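Geranyl diphosphate synthase small subunit (Antirrhinum majus, PDB 3QKC) probably acts as the regulatory partner in a heteromeric prenyltransferase that joins dimethylallyl and isopentenyl diphosphates into geranyl diphosphate. Local coordinates at residues A[137-142]-A[197-202]; A[158-163]-A[177-182]; A[203-208]-A[242-247]. One frame throughout, in Å; residues are numbered along the deposited sequence.

Interaction 1 (A[137-142]-A[197-202]); sequences ILRAII and CDEDKI
Within the all-helical isoprenyl diphosphate synthase fold, Arg139 of helix 134-148 reaches across to Glu199 and Ile202 in the opening turn of helix 199-219. The bridge between the two helices is carried mainly by the arginine, whose side chain runs extended from CG to NE after leaving the helix with CG anti to the backbone N (chi1 -168°). This straight arm delivers the guanidinium end-on to the glutamate. Both terminal nitrogens grip a single carboxylate oxygen: Arg139 NH1 lies 2.6 Å from Glu199 OE2, and Arg139 NH2 lies 2.9 Å from the same atom. The fork is therefore not the side-by-side pairing of two nitrogens with two oxygens, and the two flat groups are turned 57° against each other. NH2 meets OE2 nearly along the C-O axis, whereas NH1 comes to it from above the carboxylate plane. Glu199 follows the N-cap residue Asp198, and a negative charge at this helix start would probably be favoured by the helix dipole as well as by the arginine. Around the bridge, Arg139 and Ile202 also pack on Ile193 of helix 169-195, which links three helices at this point. Buried Ile202 lays its terminal methyl over one face of the guanidinium, nearer its edge than its centre, with Ile202 CD1 3.5 Å from Arg139 NH1.

Interaction 2 (A[158-163]-A[177-182]); sequences YHELGL and KKKEGT
The side chain of Glu160 leaves helix 153-160 with CG opposite the backbone N (chi1 -159°) and stays extended beyond it, while that of Lys179 on helix 169-195 bends at chi3 (62°), which brings the lysine ammonium to one oxygen of the carboxylate. The result is an interhelical salt bridge on the surface of the all-helical isoprenyl synthase fold. The backbones stay well apart, Glu160 CA and Lys179 CA being 9.9 Å from each other, and the two side chains cross at about a right angle. Helix 169-195 widens into a pi-type turn at 177-181, which includes Lys179 and interrupts the regular alpha-helical spacing.

The charged pair is short, with Lys179 NZ donating to Glu160 OE1 at 2.7 Å. Lys179 NZ comes to OE1 on its syn side, 23° out of the carboxylate plane, and lies 3.3 Å from Glu160 OE2. Two weaker, longer ion pairs extend the network: Lys179 toward Glu85, in a region that probably corresponds to the first aspartate-rich motif of catalytic relatives, and Glu160 toward Lys221. Without the Glu160 carboxylate, as with an alanine here, the Lys179 ammonium would probably lose its close counter-charge, and its bent chain would be freer to turn. Beside the bridge, the aliphatic part of the lysine also lies close to the carboxylate, with Lys179 CD 3.4 Å from Glu160 OE1.

Interaction 3 (A[203-208]-A[242-247]); sequences EKLRRF and ESFGGE
Phe244, in the loop between helices 227-241 and 248-255, packs tightly on Leu205 of helix 199-219, whereas its neighbour Ser243 rests more loosely against the long chain of Lys204. On the close-packed side, Leu205 CD1 comes within 3.6 Å of Phe244 CZ and Leu205 CG within 3.8 Å of the same ring atom, the two side chains crossing at a slant. Lys204 adds its first methylene at the edge of the ring, with Lys204 CB 4.1 Å from Phe244 CE2. Leu59 and Val60 touch both Leu205 and Phe244, giving the pair an apolar surround where helix 48-59 ends.

The outer side is different. Exposed Ser243 sets its hydroxyl alongside the lysine chain, Ser243 OG lying 3.4 Å from Lys204 CE. The terminal bend of the lysine (chi4 -84°) leaves Lys204 NZ 3.7 Å from Ser243 OG, and no hydrogen bond is formed; the ammonium instead has a long, weak ion pair with Glu240. With no hydrogen bond between the segments, their hold on each other rests on hydrophobic and van der Waals contact, centred on the phenylalanine ring.

In the fold
Helix 199-219 carries one side of both interaction 1 and interaction 3, whose centres are about 14 Å apart. They touch directly, Lys201 O lying 3.5 Å from Phe244 CZ, so the start of this helix meets helix 134-148 and the loop at 242-247 within one region. Interaction 2 is nested along the chain inside the loop closed by interaction 1, yet its centre lies about 24 Å from that of interaction 1 and 25 Å from that of interaction 3. Its long, weak ion pair to Glu85 points to a region that probably corresponds to the first aspartate-rich motif of catalytic relatives. Segments 137-142 and 158-163 also pack against the second subunit.

Interaction 1 (A[137-142]-A[197-202])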
ATOM      1  N   ILE A 137       2.142  -4.313 -16.014  1.00 58.28           N
ATOM      2  CA  ILE A 137       1.556  -4.505 -14.686  1.00 55.90           C
ATOM      3  C   ILE A 137       2.305  -3.669 -13.660  1.00 53.34           C
ATOM      4  O   ILE A 137       1.703  -3.117 -12.744  1.00 51.88           O
ATOM      5  CB  ILE A 137       1.397  -6.006 -14.312  1.00 56.94           C
ATOM      6  CG1 ILE A 137      -0.026  -6.442 -14.685  1.00 57.45           C
ATOM      7  CG2 ILE A 137       1.612  -6.238 -12.819  1.00 56.73           C
ATOM      8  CD1 ILE A 137      -0.160  -7.857 -15.207  1.00 58.19           C
ATOM      9  N   LEU A 138       3.611  -3.534 -13.863  1.00 52.63           N
ATOM     10  CA  LEU A 138       4.424  -2.635 -13.067  1.00 50.86           C
ATOM     11  C   LEU A 138       3.964  -1.195 -13.260  1.00 49.50           C
ATOM     12  O   LEU A 138       3.856  -0.444 -12.289  1.00 48.03           O
ATOM     13  CB  LEU A 138       5.888  -2.769 -13.461  1.00 51.93           C
ATOM     14  CG  LEU A 138       7.007  -2.659 -12.435  1.00 53.66           C
ATOM     15  CD1 LEU A 138       6.652  -3.394 -11.152  1.00 50.96           C
ATOM     16  CD2 LEU A 138       8.293  -3.240 -13.062  1.00 54.18           C
ATOM     17  N   ARG A 139       3.689  -0.806 -14.507  1.00 49.78           N
ATOM     18  CA  ARG A 139       3.191   0.542 -14.751  1.00 49.27           C
ATOM     19  C   ARG A 139       1.811   0.788 -14.136  1.00 45.35           C
ATOM     20  O   ARG A 139       1.538   1.892 -13.666  1.00 44.29           O
ATOM     21  CB  ARG A 139       3.193   0.911 -16.240  1.00 52.73           C
ATOM     22  CG  ARG A 139       2.953   2.410 -16.464  1.00 55.46           C
ATOM     23  CD  ARG A 139       3.223   2.832 -17.893  1.00 54.77           C
ATOM     24  NE  ARG A 139       2.771   4.197 -18.168  1.00 57.35           N
ATOM     25  CZ  ARG A 139       2.837   4.775 -19.369  1.00 56.52           C
ATOM     26  NH1 ARG A 139       3.324   4.103 -20.410  1.00 60.52           N
ATOM     27  NH2 ARG A 139       2.416   6.025 -19.539  1.00 59.08           N
ATOM     28  N   ALA A 140       0.958  -0.239 -14.150  1.00 43.29           N
ATOM     29  CA  ALA A 140      -0.372  -0.174 -13.540  1.00 40.78           C
ATOM     30  C   ALA A 140      -0.250   0.023 -12.031  1.00 38.71           C
ATOM     31  O   ALA A 140      -1.051   0.719 -11.414  1.00 37.89           O
ATOM     32  CB  ALA A 140      -1.172  -1.456 -13.855  1.00 40.74           C
ATOM     33  N   ILE A 141       0.775  -0.595 -11.457  1.00 38.47           N
ATOM     34  CA  ILE A 141       1.056  -0.538 -10.031  1.00 37.42           C
ATOM     35  C   ILE A 141       1.508   0.864  -9.643  1.00 36.67           C
ATOM     36  O   ILE A 141       1.047   1.426  -8.638  1.00 35.05           O
ATOM     37  CB  ILE A 141       2.071  -1.623  -9.654  1.00 38.37           C
ATOM     38  CG1 ILE A 141       1.314  -2.930  -9.415  1.00 37.51           C
ATOM     39  CG2 ILE A 141       2.924  -1.223  -8.444  1.00 37.33           C
ATOM     40  CD1 ILE A 141       2.129  -4.154  -9.673  1.00 39.63           C
ATOM     41  N   ILE A 142       2.358   1.436 -10.489  1.00 37.92           N
ATOM     42  CA  ILE A 142       2.774   2.822 -10.347  1.00 39.06           C
ATOM     43  C   ILE A 142       1.562   3.742 -10.285  1.00 38.31           C
ATOM     44  O   ILE A 142       1.490   4.610  -9.396  1.00 37.79           O
ATOM     45  CB  ILE A 142       3.725   3.249 -11.475  1.00 40.87           C
ATOM     46  CG1 ILE A 142       5.073   2.556 -11.295  1.00 43.08           C
ATOM     47  CG2 ILE A 142       3.912   4.746 -11.454  1.00 42.55           C
ATOM     48  CD1 ILE A 142       5.814   2.284 -12.602  1.00 43.64           C
ATOM     49  N   CYS A 197      -1.766   0.405 -25.060  1.00 60.03           N
ATOM     50  CA  CYS A 197      -2.206   1.703 -25.548  1.00 61.59           C
ATOM     51  C   CYS A 197      -1.025   2.565 -25.934  1.00 64.16           C
ATOM     52  O   CYS A 197       0.094   2.312 -25.496  1.00 63.86           O
ATOM     53  CB  CYS A 197      -2.981   2.401 -24.435  1.00 59.51           C
ATOM     54  SG  CYS A 197      -4.456   3.247 -24.943  1.00 55.26           S
ATOM     55  N   ASP A 198      -1.279   3.582 -26.757  1.00 66.96           N
ATOM     56  CA  ASP A 198      -0.265   4.604 -27.030  1.00 69.82           C
ATOM     57  C   ASP A 198       0.055   5.356 -25.740  1.00 68.53           C
ATOM     58  O   ASP A 198      -0.838   5.643 -24.949  1.00 66.73           O
ATOM     59  CB  ASP A 198      -0.759   5.606 -28.082  1.00 72.00           C
ATOM     60  CG  ASP A 198      -0.443   5.179 -29.511  1.00 76.54           C
ATOM     61  OD1 ASP A 198      -0.908   4.101 -29.954  1.00 74.84           O
ATOM     62  OD2 ASP A 198       0.260   5.946 -30.206  1.00 76.68           O
ATOM     63  N   GLU A 199       1.332   5.666 -25.538  1.00 69.81           N
ATOM     64  CA  GLU A 199       1.765   6.579 -24.482  1.00 69.22           C
ATOM     65  C   GLU A 199       0.884   7.832 -24.448  1.00 68.32           C
ATOM     66  O   GLU A 199       0.445   8.265 -23.386  1.00 66.41           O
ATOM     67  CB  GLU A 199       3.225   6.989 -24.717  1.00 72.16           C
ATOM     68  CG  GLU A 199       4.269   5.911 -24.412  1.00 74.97           C
ATOM     69  CD  GLU A 199       4.634   5.854 -22.938  1.00 70.80           C
ATOM     70  OE1 GLU A 199       5.818   5.578 -22.613  1.00 74.02           O
ATOM     71  OE2 GLU A 199       3.737   6.096 -22.098  1.00 71.19           O
ATOM     72  N   ASP A 200       0.632   8.398 -25.628  1.00 69.95           N
ATOM     73  CA  ASP A 200      -0.222   9.575 -25.791  1.00 69.96           C
ATOM     74  C   ASP A 200      -1.673   9.295 -25.398  1.00 67.30           C
ATOM     75  O   ASP A 200      -2.345  10.157 -24.828  1.00 66.61           O
ATOM     76  CB  ASP A 200      -0.190  10.068 -27.250  1.00 73.22           C
ATOM     77  CG  ASP A 200       1.223  10.369 -27.756  1.00 75.69           C
ATOM     78  OD1 ASP A 200       2.216  10.056 -27.060  1.00 75.26           O
ATOM     79  OD2 ASP A 200       1.336  10.923 -28.872  1.00 77.96           O
ATOM     80  N   LYS A 201      -2.158   8.098 -25.712  1.00 65.88           N
ATOM     81  CA  LYS A 201      -3.547   7.750 -25.432  1.00 63.70           C
ATOM     82  C   LYS A 201      -3.791   7.401 -23.966  1.00 60.43           C
ATOM     83  O   LYS A 201      -4.930   7.414 -23.505  1.00 59.13           O
ATOM     84  CB  LYS A 201      -4.030   6.626 -26.349  1.00 64.76           C
ATOM     85  CG  LYS A 201      -4.251   7.070 -27.794  1.00 68.19           C
ATOM     86  CD  LYS A 201      -4.931   5.994 -28.648  1.00 67.64           C
ATOM     87  CE  LYS A 201      -3.980   4.855 -28.996  1.00 69.76           C
ATOM     88  NZ  LYS A 201      -4.150   4.396 -30.409  1.00 70.75           N
ATOM     89  N   ILE A 202      -2.723   7.087 -23.235  1.00 58.98           N
ATOM     90  CA  ILE A 202      -2.844   6.868 -21.793  1.00 56.03           C
ATOM     91  C   ILE A 202      -3.069   8.213 -21.092  1.00 55.05           C
ATOM     92  O   ILE A 202      -3.995   8.358 -20.295  1.00 53.34           O
ATOM     93  CB  ILE A 202      -1.607   6.160 -21.200  1.00 55.34           C
ATOM     94  CG1 ILE A 202      -1.377   4.805 -21.883  1.00 55.28           C
ATOM     95  CG2 ILE A 202      -1.771   5.993 -19.695  1.00 52.72           C
ATOM     96  CD1 ILE A 202      -0.023   4.168 -21.583  1.00 56.43           C
TER

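Interaction 2 (A[158-163]-A[177-182])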
ATOM      1  N   TYR A 158      -5.724  15.508   3.445  1.00 43.61           N
ATOM      2  CA  TYR A 158      -4.921  16.518   4.161  1.00 46.75           C
ATOM      3  C   TYR A 158      -5.577  17.904   4.071  1.00 49.52           C
ATOM      4  O   TYR A 158      -5.786  18.547   5.090  1.00 51.13           O
ATOM      5  CB  TYR A 158      -3.452  16.536   3.673  1.00 46.95           C
ATOM      6  CG  TYR A 158      -2.519  17.531   4.371  1.00 48.95           C
ATOM      7  CD1 TYR A 158      -2.314  18.825   3.859  1.00 50.42           C
ATOM      8  CD2 TYR A 158      -1.830  17.172   5.526  1.00 48.95           C
ATOM      9  CE1 TYR A 158      -1.456  19.740   4.499  1.00 52.42           C
ATOM     10  CE2 TYR A 158      -0.979  18.060   6.172  1.00 50.86           C
ATOM     11  CZ  TYR A 158      -0.791  19.344   5.658  1.00 52.42           C
ATOM     12  OH  TYR A 158       0.059  20.207   6.311  1.00 54.43           O
ATOM     13  N   HIS A 159      -5.929  18.350   2.868  1.00 50.68           N
ATOM     14  CA  HIS A 159      -6.550  19.684   2.730  1.00 53.34           C
ATOM     15  C   HIS A 159      -8.022  19.721   3.124  1.00 54.47           C
ATOM     16  O   HIS A 159      -8.567  20.786   3.404  1.00 56.30           O
ATOM     17  CB  HIS A 159      -6.365  20.252   1.325  1.00 53.38           C
ATOM     18  CG  HIS A 159      -4.938  20.426   0.938  1.00 53.63           C
ATOM     19  ND1 HIS A 159      -4.153  21.445   1.431  1.00 55.56           N
ATOM     20  CD2 HIS A 159      -4.147  19.704   0.112  1.00 52.59           C
ATOM     21  CE1 HIS A 159      -2.938  21.346   0.919  1.00 55.58           C
ATOM     22  NE2 HIS A 159      -2.908  20.295   0.117  1.00 53.78           N
ATOM     23  N   GLU A 160      -8.649  18.548   3.154  1.00 54.00           N
ATOM     24  CA  GLU A 160     -10.042  18.403   3.560  1.00 55.39           C
ATOM     25  C   GLU A 160     -10.219  18.711   5.043  1.00 57.66           C
ATOM     26  O   GLU A 160     -11.329  18.991   5.507  1.00 58.48           O
ATOM     27  CB  GLU A 160     -10.511  16.978   3.268  1.00 53.78           C
ATOM     28  CG  GLU A 160     -12.012  16.818   3.154  1.00 54.74           C
ATOM     29  CD  GLU A 160     -12.426  15.424   2.738  1.00 52.41           C
ATOM     30  OE1 GLU A 160     -11.551  14.553   2.517  1.00 51.82           O
ATOM     31  OE2 GLU A 160     -13.645  15.197   2.638  1.00 53.40           O
ATOM     32  N   LEU A 161      -9.110  18.647   5.775  1.00 59.19           N
ATOM     33  CA  LEU A 161      -9.084  18.941   7.203  1.00 61.77           C
ATOM     34  C   LEU A 161      -9.370  20.411   7.536  1.00 65.72           C
ATOM     35  O   LEU A 161     -10.174  20.698   8.426  1.00 66.98           O
ATOM     36  CB  LEU A 161      -7.758  18.476   7.815  1.00 60.76           C
ATOM     37  CG  LEU A 161      -7.623  16.954   7.943  1.00 58.22           C
ATOM     38  CD1 LEU A 161      -6.265  16.573   8.503  1.00 58.54           C
ATOM     39  CD2 LEU A 161      -8.741  16.379   8.797  1.00 58.93           C
ATOM     40  N   GLY A 162      -8.730  21.331   6.815  1.00 68.29           N
ATOM     41  CA  GLY A 162      -8.969  22.774   7.004  1.00 72.64           C
ATOM     42  C   GLY A 162     -10.220  23.290   6.305  1.00 74.89           C
ATOM     43  O   GLY A 162     -10.172  24.319   5.625  1.00 76.59           O
ATOM     44  N   LEU A 163     -11.341  22.592   6.496  1.00 75.41           N
ATOM     45  CA  LEU A 163     -12.563  22.854   5.732  1.00 77.12           C
ATOM     46  C   LEU A 163     -13.528  23.870   6.354  1.00 80.96           C
ATOM     47  O   LEU A 163     -13.482  24.139   7.559  1.00 82.59           O
ATOM     48  CB  LEU A 163     -13.296  21.544   5.427  1.00 75.18           C
ATOM     49  CG  LEU A 163     -14.152  21.507   4.155  1.00 74.87           C
ATOM     50  CD1 LEU A 163     -13.341  21.869   2.904  1.00 74.31           C
ATOM     51  CD2 LEU A 163     -14.839  20.147   3.997  1.00 72.96           C
ATOM     52  N   LYS A 177     -10.752  16.960  -6.907  1.00 39.59           N
ATOM     53  CA  LYS A 177      -9.742  16.609  -7.872  1.00 39.63           C
ATOM     54  C   LYS A 177      -8.729  15.618  -7.310  1.00 37.82           C
ATOM     55  O   LYS A 177      -8.291  14.709  -8.011  1.00 36.96           O
ATOM     56  CB  LYS A 177      -9.027  17.881  -8.350  1.00 42.47           C
ATOM     57  CG  LYS A 177      -8.044  17.648  -9.479  1.00 44.05           C
ATOM     58  CD  LYS A 177      -7.381  18.947  -9.937  1.00 44.77           C
ATOM     59  CE  LYS A 177      -5.900  18.719 -10.251  1.00 46.16           C
ATOM     60  NZ  LYS A 177      -5.237  19.995 -10.715  1.00 47.28           N
ATOM     61  N   LYS A 178      -8.342  15.793  -6.054  1.00 37.78           N
ATOM     62  CA  LYS A 178      -7.311  14.934  -5.484  1.00 37.66           C
ATOM     63  C   LYS A 178      -7.855  13.570  -5.042  1.00 35.59           C
ATOM     64  O   LYS A 178      -7.137  12.578  -5.068  1.00 34.60           O
ATOM     65  CB  LYS A 178      -6.563  15.634  -4.340  1.00 39.62           C
ATOM     66  CG  LYS A 178      -5.125  16.106  -4.722  1.00 44.76           C
ATOM     67  CD  LYS A 178      -5.088  16.928  -6.030  1.00 41.88           C
ATOM     68  CE  LYS A 178      -3.659  17.043  -6.633  1.00 46.69           C
ATOM     69  NZ  LYS A 178      -3.210  15.810  -7.386  1.00 41.67           N
ATOM     70  N   LYS A 179      -9.117  13.528  -4.655  1.00 34.99           N
ATOM     71  CA  LYS A 179      -9.714  12.280  -4.190  1.00 34.69           C
ATOM     72  C   LYS A 179     -10.452  11.589  -5.331  1.00 33.46           C
ATOM     73  O   LYS A 179      -9.886  10.725  -5.991  1.00 32.44           O
ATOM     74  CB  LYS A 179     -10.601  12.536  -2.971  1.00 36.03           C
ATOM     75  CG  LYS A 179      -9.829  13.117  -1.791  1.00 37.21           C
ATOM     76  CD  LYS A 179     -10.759  13.477  -0.636  1.00 37.28           C
ATOM     77  CE  LYS A 179     -11.471  12.267  -0.083  1.00 37.17           C
ATOM     78  NZ  LYS A 179     -12.582  12.650   0.853  1.00 37.48           N
ATOM     79  N   GLU A 180     -11.684  11.995  -5.611  1.00 34.45           N
ATOM     80  CA  GLU A 180     -12.453  11.352  -6.685  1.00 34.72           C
ATOM     81  C   GLU A 180     -11.793  11.548  -8.044  1.00 35.13           C
ATOM     82  O   GLU A 180     -11.826  10.658  -8.887  1.00 34.14           O
ATOM     83  CB  GLU A 180     -13.907  11.838  -6.704  1.00 36.33           C
ATOM     84  CG  GLU A 180     -14.758  11.409  -5.482  1.00 38.96           C
ATOM     85  CD  GLU A 180     -14.629  12.359  -4.276  1.00 37.09           C
ATOM     86  OE1 GLU A 180     -13.729  13.233  -4.274  1.00 40.04           O
ATOM     87  OE2 GLU A 180     -15.436  12.228  -3.319  1.00 40.06           O
ATOM     88  N   GLY A 181     -11.166  12.710  -8.245  1.00 36.37           N
ATOM     89  CA  GLY A 181     -10.475  12.989  -9.491  1.00 36.99           C
ATOM     90  C   GLY A 181      -9.339  12.022  -9.768  1.00 36.78           C
ATOM     91  O   GLY A 181      -9.276  11.400 -10.835  1.00 36.65           O
ATOM     92  N   THR A 182      -8.426  11.894  -8.808  1.00 37.03           N
ATOM     93  CA  THR A 182      -7.247  11.052  -9.011  1.00 36.71           C
ATOM     94  C   THR A 182      -7.644   9.586  -9.094  1.00 35.16           C
ATOM     95  O   THR A 182      -7.054   8.829  -9.872  1.00 34.94           O
ATOM     96  CB  THR A 182      -6.165  11.300  -7.928  1.00 37.14           C
ATOM     97  OG1 THR A 182      -5.885  12.708  -7.865  1.00 41.22           O
ATOM     98  CG2 THR A 182      -4.872  10.573  -8.273  1.00 39.91           C
TER

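Interaction 3 (A[203-208]-A[242-247])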
ATOM      1  N   GLU A 203      -2.211   9.183 -21.412  1.00 56.02           N
ATOM      2  CA  GLU A 203      -2.316  10.553 -20.909  1.00 55.82           C
ATOM      3  C   GLU A 203      -3.729  11.115 -21.114  1.00 54.31           C
ATOM      4  O   GLU A 203      -4.284  11.758 -20.225  1.00 53.06           O
ATOM      5  CB  GLU A 203      -1.263  11.459 -21.590  1.00 58.68           C
ATOM      6  CG  GLU A 203       0.207  11.115 -21.233  1.00 62.15           C
ATOM      7  CD  GLU A 203       1.243  11.583 -22.270  1.00 61.81           C
ATOM      8  OE1 GLU A 203       1.013  12.587 -22.986  1.00 66.28           O
ATOM      9  OE2 GLU A 203       2.313  10.941 -22.366  1.00 65.40           O
ATOM     10  N   LYS A 204      -4.309  10.848 -22.284  1.00 54.28           N
ATOM     11  CA  LYS A 204      -5.629  11.368 -22.622  1.00 53.43           C
ATOM     12  C   LYS A 204      -6.741  10.762 -21.757  1.00 50.63           C
ATOM     13  O   LYS A 204      -7.588  11.490 -21.234  1.00 49.77           O
ATOM     14  CB  LYS A 204      -5.922  11.196 -24.115  1.00 55.22           C
ATOM     15  CG  LYS A 204      -5.193  12.212 -25.010  1.00 59.69           C
ATOM     16  CD  LYS A 204      -5.782  12.267 -26.409  1.00 59.23           C
ATOM     17  CE  LYS A 204      -5.333  13.516 -27.166  1.00 63.79           C
ATOM     18  NZ  LYS A 204      -6.181  14.710 -26.855  1.00 61.85           N
ATOM     19  N   LEU A 205      -6.722   9.438 -21.597  1.00 49.01           N
ATOM     20  CA  LEU A 205      -7.698   8.769 -20.739  1.00 47.08           C
ATOM     21  C   LEU A 205      -7.475   9.130 -19.288  1.00 45.31           C
ATOM     22  O   LEU A 205      -8.433   9.201 -18.509  1.00 44.05           O
ATOM     23  CB  LEU A 205      -7.690   7.253 -20.946  1.00 46.49           C
ATOM     24  CG  LEU A 205      -8.586   6.853 -22.130  1.00 50.46           C
ATOM     25  CD1 LEU A 205      -8.088   5.581 -22.811  1.00 48.05           C
ATOM     26  CD2 LEU A 205     -10.077   6.748 -21.724  1.00 46.67           C
ATOM     27  N   ARG A 206      -6.213   9.385 -18.934  1.00 45.26           N
ATOM     28  CA  ARG A 206      -5.889   9.836 -17.589  1.00 44.37           C
ATOM     29  C   ARG A 206      -6.559  11.178 -17.318  1.00 43.54           C
ATOM     30  O   ARG A 206      -7.210  11.354 -16.285  1.00 41.81           O
ATOM     31  CB  ARG A 206      -4.376   9.935 -17.359  1.00 46.14           C
ATOM     32  CG  ARG A 206      -4.009  10.003 -15.870  1.00 47.45           C
ATOM     33  CD  ARG A 206      -2.546  10.348 -15.664  1.00 46.02           C
ATOM     34  NE  ARG A 206      -1.679   9.169 -15.618  1.00 48.02           N
ATOM     35  CZ  ARG A 206      -0.922   8.752 -16.634  1.00 46.99           C
ATOM     36  NH1 ARG A 206      -0.152   7.679 -16.498  1.00 49.05           N
ATOM     37  NH2 ARG A 206      -0.924   9.405 -17.787  1.00 50.71           N
ATOM     38  N   ARG A 207      -6.405  12.110 -18.259  1.00 44.91           N
ATOM     39  CA  ARG A 207      -7.048  13.417 -18.156  1.00 45.59           C
ATOM     40  C   ARG A 207      -8.561  13.244 -18.149  1.00 44.51           C
ATOM     41  O   ARG A 207      -9.252  13.866 -17.341  1.00 44.20           O
ATOM     42  CB  ARG A 207      -6.598  14.362 -19.278  1.00 48.12           C
ATOM     43  CG  ARG A 207      -5.139  14.795 -19.157  1.00 51.42           C
ATOM     44  CD  ARG A 207      -4.822  16.061 -19.971  1.00 51.46           C
ATOM     45  NE  ARG A 207      -4.956  15.872 -21.423  1.00 55.10           N
ATOM     46  CZ  ARG A 207      -4.095  15.195 -22.187  1.00 53.48           C
ATOM     47  NH1 ARG A 207      -3.031  14.601 -21.662  1.00 55.15           N
ATOM     48  NH2 ARG A 207      -4.312  15.092 -23.487  1.00 57.16           N
ATOM     49  N   PHE A 208      -9.069  12.369 -19.018  1.00 43.86           N
ATOM     50  CA  PHE A 208     -10.494  12.053 -18.995  1.00 43.30           C
ATOM     51  C   PHE A 208     -10.969  11.690 -17.593  1.00 41.47           C
ATOM     52  O   PHE A 208     -11.922  12.281 -17.096  1.00 41.53           O
ATOM     53  CB  PHE A 208     -10.877  10.926 -19.956  1.00 43.57           C
ATOM     54  CG  PHE A 208     -12.342  10.584 -19.895  1.00 44.98           C
ATOM     55  CD1 PHE A 208     -13.279  11.354 -20.589  1.00 44.46           C
ATOM     56  CD2 PHE A 208     -12.799   9.531 -19.093  1.00 41.97           C
ATOM     57  CE1 PHE A 208     -14.652  11.061 -20.510  1.00 46.05           C
ATOM     58  CE2 PHE A 208     -14.164   9.236 -19.011  1.00 43.59           C
ATOM     59  CZ  PHE A 208     -15.091  10.000 -19.723  1.00 43.07           C
ATOM     60  N   GLU A 242     -12.701  12.332 -27.991  1.00 69.25           N
ATOM     61  CA  GLU A 242     -12.698  12.478 -29.451  1.00 72.56           C
ATOM     62  C   GLU A 242     -11.588  11.690 -30.165  1.00 73.78           C
ATOM     63  O   GLU A 242     -11.751  11.289 -31.323  1.00 75.65           O
ATOM     64  CB  GLU A 242     -12.623  13.957 -29.848  1.00 74.59           C
ATOM     65  CG  GLU A 242     -13.760  14.809 -29.296  1.00 76.04           C
ATOM     66  CD  GLU A 242     -14.040  16.042 -30.136  1.00 76.89           C
ATOM     67  OE1 GLU A 242     -15.221  16.430 -30.222  1.00 78.97           O
ATOM     68  OE2 GLU A 242     -13.096  16.619 -30.718  1.00 80.10           O
ATOM     69  N   SER A 243     -10.474  11.465 -29.476  1.00 72.88           N
ATOM     70  CA  SER A 243      -9.338  10.753 -30.058  1.00 74.08           C
ATOM     71  C   SER A 243      -9.560   9.238 -30.152  1.00 73.32           C
ATOM     72  O   SER A 243      -8.775   8.527 -30.784  1.00 74.61           O
ATOM     73  CB  SER A 243      -8.064  11.060 -29.268  1.00 73.75           C
ATOM     74  OG  SER A 243      -7.778  12.451 -29.297  1.00 77.79           O
ATOM     75  N   PHE A 244     -10.630   8.755 -29.525  1.00 71.36           N
ATOM     76  CA  PHE A 244     -10.963   7.333 -29.521  1.00 70.44           C
ATOM     77  C   PHE A 244     -12.269   7.120 -30.274  1.00 71.21           C
ATOM     78  O   PHE A 244     -12.839   8.075 -30.800  1.00 71.94           O
ATOM     79  CB  PHE A 244     -11.079   6.821 -28.079  1.00 67.92           C
ATOM     80  CG  PHE A 244      -9.882   7.140 -27.227  1.00 66.36           C
ATOM     81  CD1 PHE A 244      -8.824   6.245 -27.131  1.00 66.93           C
ATOM     82  CD2 PHE A 244      -9.803   8.346 -26.534  1.00 66.52           C
ATOM     83  CE1 PHE A 244      -7.710   6.540 -26.357  1.00 65.60           C
ATOM     84  CE2 PHE A 244      -8.696   8.651 -25.758  1.00 65.23           C
ATOM     85  CZ  PHE A 244      -7.643   7.749 -25.669  1.00 65.73           C
ATOM     86  N   GLY A 245     -12.737   5.875 -30.332  1.00 71.29           N
ATOM     87  CA  GLY A 245     -14.048   5.566 -30.924  1.00 72.28           C
ATOM     88  C   GLY A 245     -14.404   4.091 -30.865  1.00 72.31           C
ATOM     89  O   GLY A 245     -13.580   3.263 -30.459  1.00 71.62           O
ATOM     90  N   GLY A 246     -15.636   3.762 -31.260  1.00 73.23           N
ATOM     91  CA  GLY A 246     -16.058   2.365 -31.385  1.00 73.66           C
ATOM     92  C   GLY A 246     -17.232   1.922 -30.526  1.00 72.70           C
ATOM     93  O   GLY A 246     -17.336   0.743 -30.173  1.00 72.47           O
ATOM     94  N   GLU A 247     -18.113   2.863 -30.185  1.00 72.25           N
ATOM     95  CA  GLU A 247     -19.386   2.560 -29.510  1.00 71.68           C
ATOM     96  C   GLU A 247     -19.267   2.328 -27.997  1.00 69.09           C
ATOM     97  O   GLU A 247     -20.228   2.562 -27.260  1.00 68.66           O
ATOM     98  CB  GLU A 247     -20.089   1.379 -30.184  1.00 73.69           C
ATOM     99  CG  GLU A 247     -21.605   1.425 -30.137  1.00 75.62           C
ATOM    100  CD  GLU A 247     -22.224   0.173 -30.721  1.00 75.86           C
ATOM    101  OE1 GLU A 247     -22.886  -0.561 -29.956  1.00 76.71           O
ATOM    102  OE2 GLU A 247     -22.035  -0.083 -31.937  1.00 78.93           O
TER